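Local structure of endo-beta-1,4-glucanase (cellulase B) (4V2X) at residues 150-162 / 193-205. The protein probably hydrolyses beta-1,4-glucosidic bonds in cellulose-like glucans with a family 5 catalytic module, joined to an Ig-like module and a CBM46 module. Sequence-based numbering, arbitrary orientation.
Sequences LHHDSWLWIYEME and ESVNEPKFSQNWG
His-151 and Asn-196 stack at the mouth of a family 5 (beta/alpha)8 barrel, where the loops after neighbouring strands 145-149 and 190-193 meet. The Asn-196 amide lies over one face of the imidazole, the two planes 16° apart. Asn-196 ND2 sits 3.2 Å from His-151 CE1. Asn-196 turns CG away from its backbone N (chi1 -173°), and this carries the amide over the ring; Arg-107 holds OD1. Asn-196 and Glu-197 match the Asn-Glu pair after the fourth strand in family 5 enzymes, whose glutamate is the acid/base. Glu-197 probably has that role; its OE2 bonds to His-272.

Beside the stack, Asn-196 N donates to Leu-150 O over 2.9 Å. Val-195 CG2 meets Ile-158 CD1 at 3.7 Å, the two side chains passing one another and pointing opposite ways.

Farther along, water bridges the segments. One water links Ser-154 O with Lys-199 N. A second joins Ser-154 OG, Glu-197 O and Lys-199 NZ. The bend at the end of the lysine (chi4 -52°) brings NZ to 3.7 Å from Trp-155 CB.

Phe-200 packs against the end of helix 153-158 and the turn after it, and also touches Leu-218 of helix 209-227. Tyr-159 O approaches its ring edge near the plane. Met-161 runs alongside in a Met-aromatic contact: SD is 5.1 Å from the ring centroid, obliquely placed, and CB is 3.8 Å from Phe-200 CE1.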
loop_
_atom_site.group_PDB
_atom_site.type_symbol
_atom_site.label_atom_id
_atom_site.label_comp_id
_atom_site.label_asym_id
_atom_site.label_seq_id
_atom_site.Cartn_x
_atom_site.Cartn_y
_atom_site.Cartn_z
ATOM N N LEU A 150 23.099 3.619 -0.328
ATOM C CA LEU A 150 23.109 4.900 0.381
ATOM C C LEU A 150 22.898 4.508 1.823
ATOM O O LEU A 150 21.954 3.771 2.121
ATOM C CB LEU A 150 21.983 5.839 -0.064
ATOM C CG LEU A 150 21.591 5.912 -1.533
ATOM C CD1 LEU A 150 20.463 6.918 -1.705
ATOM C CD2 LEU A 150 22.784 6.270 -2.405
ATOM N N HIS A 151 23.768 4.967 2.720
ATOM C CA HIS A 151 23.754 4.445 4.089
ATOM C C HIS A 151 23.128 5.420 5.082
ATOM O O HIS A 151 21.910 5.464 5.191
ATOM C CB HIS A 151 25.148 3.990 4.500
ATOM C CG HIS A 151 25.145 3.024 5.635
ATOM N ND1 HIS A 151 24.824 1.693 5.478
ATOM C CD2 HIS A 151 25.432 3.190 6.944
ATOM C CE1 HIS A 151 24.932 1.079 6.642
ATOM N NE2 HIS A 151 25.281 1.970 7.552
ATOM N N HIS A 152 23.930 6.220 5.786
ATOM C CA HIS A 152 23.385 7.115 6.800
ATOM C C HIS A 152 22.654 8.324 6.220
ATOM O O HIS A 152 22.020 9.064 6.959
ATOM C CB HIS A 152 24.449 7.524 7.811
ATOM C CG HIS A 152 24.870 6.393 8.693
ATOM N ND1 HIS A 152 26.182 6.147 9.037
ATOM C CD2 HIS A 152 24.139 5.419 9.283
ATOM C CE1 HIS A 152 26.235 5.083 9.819
ATOM N NE2 HIS A 152 25.012 4.616 9.970
ATOM N N ASP A 153 22.705 8.475 4.894
ATOM C CA ASP A 153 21.739 9.310 4.184
ATOM C C ASP A 153 20.309 9.019 4.650
ATOM O O ASP A 153 19.472 9.913 4.665
ATOM C CB ASP A 153 21.859 9.062 2.691
ATOM C CG ASP A 153 23.237 9.382 2.183
ATOM O OD1 ASP A 153 23.519 10.583 1.975
ATOM O OD2 ASP A 153 24.049 8.432 2.043
ATOM N N SER A 154 20.044 7.781 5.060
ATOM C CA SER A 154 18.716 7.411 5.574
ATOM C C SER A 154 18.191 8.391 6.637
ATOM O O SER A 154 17.077 8.897 6.507
ATOM C CB SER A 154 18.735 5.991 6.134
ATOM O OG SER A 154 19.535 5.900 7.301
ATOM N N TRP A 155 19.004 8.668 7.661
ATOM C CA TRP A 155 18.585 9.549 8.771
ATOM C C TRP A 155 19.174 10.946 8.703
ATOM O O TRP A 155 18.768 11.819 9.468
ATOM C CB TRP A 155 18.890 8.924 10.144
ATOM C CG TRP A 155 20.326 8.619 10.376
ATOM C CD1 TRP A 155 20.951 7.433 10.140
ATOM C CD2 TRP A 155 21.325 9.503 10.896
ATOM N NE1 TRP A 155 22.274 7.520 10.478
ATOM C CE2 TRP A 155 22.535 8.782 10.939
ATOM C CE3 TRP A 155 21.319 10.836 11.321
ATOM C CZ2 TRP A 155 23.727 9.340 11.395
ATOM C CZ3 TRP A 155 22.505 11.390 11.773
ATOM C CH2 TRP A 155 23.692 10.641 11.808
ATOM N N LEU A 156 20.119 11.171 7.797
ATOM C CA LEU A 156 20.616 12.515 7.565
ATOM C C LEU A 156 19.624 13.354 6.750
ATOM O O LEU A 156 19.514 14.554 6.974
ATOM C CB LEU A 156 21.977 12.485 6.880
ATOM C CG LEU A 156 23.124 11.985 7.767
ATOM C CD1 LEU A 156 24.334 11.597 6.935
ATOM C CD2 LEU A 156 23.498 13.012 8.826
ATOM N N TRP A 157 18.911 12.740 5.804
ATOM C CA TRP A 157 17.953 13.498 4.981
ATOM C C TRP A 157 16.794 12.700 4.359
ATOM O O TRP A 157 15.723 13.260 4.145
ATOM C CB TRP A 157 18.688 14.285 3.878
ATOM C CG TRP A 157 19.503 13.422 2.966
ATOM C CD1 TRP A 157 20.801 13.035 3.156
ATOM C CD2 TRP A 157 19.086 12.830 1.733
ATOM N NE1 TRP A 157 21.216 12.249 2.120
ATOM C CE2 TRP A 157 20.183 12.096 1.233
ATOM C CE3 TRP A 157 17.895 12.849 0.995
ATOM C CZ2 TRP A 157 20.126 11.384 0.037
ATOM C CZ3 TRP A 157 17.835 12.136 -0.194
ATOM C CH2 TRP A 157 18.944 11.415 -0.661
ATOM N N ILE A 158 16.979 11.414 4.060
ATOM C CA ILE A 158 15.936 10.681 3.340
ATOM C C ILE A 158 14.631 10.639 4.162
ATOM O O ILE A 158 13.528 10.764 3.614
ATOM C CB ILE A 158 16.398 9.259 2.941
ATOM C CG1 ILE A 158 17.484 9.341 1.869
ATOM C CG2 ILE A 158 15.213 8.440 2.436
ATOM C CD1 ILE A 158 18.182 8.027 1.578
ATOM N N TYR A 159 14.779 10.514 5.478
ATOM C CA TYR A 159 13.648 10.468 6.414
ATOM C C TYR A 159 12.716 11.685 6.329
ATOM O O TYR A 159 11.583 11.626 6.819
ATOM C CB TYR A 159 14.163 10.345 7.854
ATOM C CG TYR A 159 14.625 11.673 8.390
ATOM C CD1 TYR A 159 15.852 12.200 8.010
ATOM C CD2 TYR A 159 13.816 12.423 9.239
ATOM C CE1 TYR A 159 16.271 13.431 8.459
ATOM C CE2 TYR A 159 14.231 13.658 9.701
ATOM C CZ TYR A 159 15.462 14.152 9.301
ATOM O OH TYR A 159 15.907 15.373 9.735
ATOM N N GLU A 160 13.207 12.789 5.756
ATOM C CA GLU A 160 12.428 14.020 5.587
ATOM C C GLU A 160 11.293 13.864 4.594
ATOM O O GLU A 160 10.434 14.738 4.518
ATOM C CB GLU A 160 13.311 15.166 5.064
ATOM C CG GLU A 160 14.392 15.670 6.006
ATOM C CD GLU A 160 15.256 16.747 5.359
ATOM O OE1 GLU A 160 14.771 17.477 4.464
ATOM O OE2 GLU A 160 16.429 16.867 5.739
ATOM N N MET A 161 11.304 12.777 3.826
ATOM C CA MET A 161 10.403 12.608 2.684
ATOM C C MET A 161 8.929 12.826 3.010
ATOM O O MET A 161 8.166 13.284 2.148
ATOM C CB MET A 161 10.600 11.215 2.081
ATOM C CG MET A 161 9.965 11.020 0.719
ATOM S SD MET A 161 10.293 9.331 0.191
ATOM C CE MET A 161 9.272 9.216 -1.269
ATOM N N GLU A 162 8.514 12.494 4.229
ATOM C CA GLU A 162 7.103 12.617 4.590
ATOM C C GLU A 162 6.577 14.041 4.451
ATOM O O GLU A 162 5.437 14.232 4.036
ATOM C CB GLU A 162 6.847 12.101 6.001
ATOM C CG GLU A 162 5.404 12.237 6.432
ATOM C CD GLU A 162 5.054 11.317 7.569
ATOM O OE1 GLU A 162 5.751 11.369 8.609
ATOM O OE2 GLU A 162 4.086 10.545 7.409
ATOM N N GLU A 193 22.008 -1.642 -3.328
ATOM C CA GLU A 193 21.001 -1.642 -2.258
ATOM C C GLU A 193 20.449 -0.224 -2.110
ATOM O O GLU A 193 21.203 0.725 -1.916
ATOM C CB GLU A 193 21.651 -2.103 -0.955
ATOM C CG GLU A 193 20.779 -2.051 0.291
ATOM C CD GLU A 193 21.580 -2.275 1.565
ATOM O OE1 GLU A 193 22.818 -2.104 1.544
ATOM O OE2 GLU A 193 20.971 -2.620 2.593
ATOM N N SER A 194 19.127 -0.086 -2.185
ATOM C CA SER A 194 18.476 1.217 -2.345
ATOM C C SER A 194 18.770 2.220 -1.229
ATOM O O SER A 194 19.101 3.376 -1.501
ATOM C CB SER A 194 16.964 1.021 -2.449
ATOM O OG SER A 194 16.458 0.369 -1.302
ATOM N N VAL A 195 18.632 1.780 0.022
ATOM C CA VAL A 195 18.824 2.652 1.181
ATOM C C VAL A 195 18.974 1.797 2.434
ATOM O O VAL A 195 18.267 0.802 2.596
ATOM C CB VAL A 195 17.652 3.653 1.353
ATOM C CG1 VAL A 195 16.308 2.943 1.414
ATOM C CG2 VAL A 195 17.840 4.514 2.604
ATOM N N ASN A 196 19.889 2.185 3.315
ATOM C CA ASN A 196 20.070 1.472 4.581
ATOM C C ASN A 196 18.990 1.802 5.615
ATOM O O ASN A 196 18.711 2.967 5.863
ATOM C CB ASN A 196 21.420 1.833 5.187
ATOM C CG ASN A 196 21.744 0.997 6.404
ATOM O OD1 ASN A 196 21.824 -0.220 6.311
ATOM N ND2 ASN A 196 21.942 1.642 7.544
ATOM N N GLU A 197 18.403 0.776 6.226
ATOM C CA GLU A 197 17.535 0.948 7.403
ATOM C C GLU A 197 16.565 2.134 7.274
ATOM O O GLU A 197 16.550 3.043 8.112
ATOM C CB GLU A 197 18.405 1.085 8.665
ATOM C CG GLU A 197 19.260 -0.153 8.906
ATOM C CD GLU A 197 20.083 -0.148 10.184
ATOM O OE1 GLU A 197 20.268 0.910 10.816
ATOM O OE2 GLU A 197 20.564 -1.245 10.554
ATOM N N PRO A 198 15.742 2.138 6.212
ATOM C CA PRO A 198 14.869 3.284 5.973
ATOM C C PRO A 198 13.828 3.504 7.064
ATOM O O PRO A 198 13.274 2.551 7.598
ATOM C CB PRO A 198 14.186 2.937 4.645
ATOM C CG PRO A 198 14.299 1.460 4.534
ATOM C CD PRO A 198 15.620 1.128 5.150
ATOM N N LYS A 199 13.597 4.767 7.399
ATOM C CA LYS A 199 12.500 5.145 8.283
ATOM C C LYS A 199 12.190 6.617 8.047
ATOM O O LYS A 199 12.955 7.305 7.367
ATOM C CB LYS A 199 12.841 4.871 9.746
ATOM C CG LYS A 199 14.023 5.643 10.300
ATOM C CD LYS A 199 14.353 5.185 11.710
ATOM C CE LYS A 199 15.278 6.159 12.420
ATOM N NZ LYS A 199 16.504 6.494 11.650
ATOM N N PHE A 200 11.064 7.086 8.577
ATOM C CA PHE A 200 10.586 8.435 8.260
ATOM C C PHE A 200 10.201 9.217 9.496
ATOM O O PHE A 200 9.354 10.107 9.461
ATOM C CB PHE A 200 9.462 8.350 7.228
ATOM C CG PHE A 200 9.913 7.722 5.964
ATOM C CD1 PHE A 200 10.559 8.481 4.995
ATOM C CD2 PHE A 200 9.801 6.351 5.777
ATOM C CE1 PHE A 200 11.044 7.893 3.843
ATOM C CE2 PHE A 200 10.290 5.756 4.630
ATOM C CZ PHE A 200 10.903 6.528 3.658
ATOM N N SER A 201 10.868 8.870 10.587
ATOM C CA SER A 201 10.883 9.664 11.788
ATOM C C SER A 201 12.344 9.773 12.171
ATOM O O SER A 201 13.160 8.938 11.764
ATOM C CB SER A 201 10.101 8.964 12.893
ATOM O OG SER A 201 10.385 9.554 14.146
ATOM N N GLN A 202 12.688 10.788 12.959
ATOM C CA GLN A 202 14.039 10.865 13.504
ATOM C C GLN A 202 14.275 9.728 14.510
ATOM O O GLN A 202 15.418 9.391 14.800
ATOM C CB GLN A 202 14.315 12.234 14.149
ATOM C CG GLN A 202 13.732 12.419 15.545
ATOM C CD GLN A 202 14.416 13.528 16.335
ATOM O OE1 GLN A 202 14.923 14.494 15.762
ATOM N NE2 GLN A 202 14.422 13.397 17.658
ATOM N N ASN A 203 13.193 9.147 15.028
ATOM C CA ASN A 203 13.269 8.066 16.014
ATOM C C ASN A 203 12.956 6.689 15.440
ATOM O O ASN A 203 12.208 6.569 14.471
ATOM C CB ASN A 203 12.292 8.350 17.151
ATOM C CG ASN A 203 12.617 9.635 17.886
ATOM O OD1 ASN A 203 13.784 9.977 18.072
ATOM N ND2 ASN A 203 11.586 10.357 18.298
ATOM N N TRP A 204 13.527 5.656 16.062
ATOM C CA TRP A 204 13.174 4.261 15.778
ATOM C C TRP A 204 11.839 3.899 16.424
ATOM O O TRP A 204 11.466 4.465 17.450
ATOM C CB TRP A 204 14.253 3.309 16.311
ATOM C CG TRP A 204 15.578 3.509 15.668
ATOM C CD1 TRP A 204 16.559 4.375 16.057
ATOM C CD2 TRP A 204 16.067 2.843 14.503
ATOM N NE1 TRP A 204 17.636 4.284 15.207
ATOM C CE2 TRP A 204 17.359 3.352 14.242
ATOM C CE3 TRP A 204 15.538 1.869 13.652
ATOM C CZ2 TRP A 204 18.128 2.917 13.168
ATOM C CZ3 TRP A 204 16.303 1.437 12.587
ATOM C CH2 TRP A 204 17.586 1.960 12.355
ATOM N N GLY A 205 11.132 2.946 15.826
ATOM C CA GLY A 205 9.886 2.440 16.394
ATOM C C GLY A 205 8.719 3.408 16.308
ATOM O O GLY A 205 7.803 3.348 17.127
HETATM O O HOH W 1 15.208 6.898 5.711
HETATM O O HOH W 2 17.867 4.939 9.386
#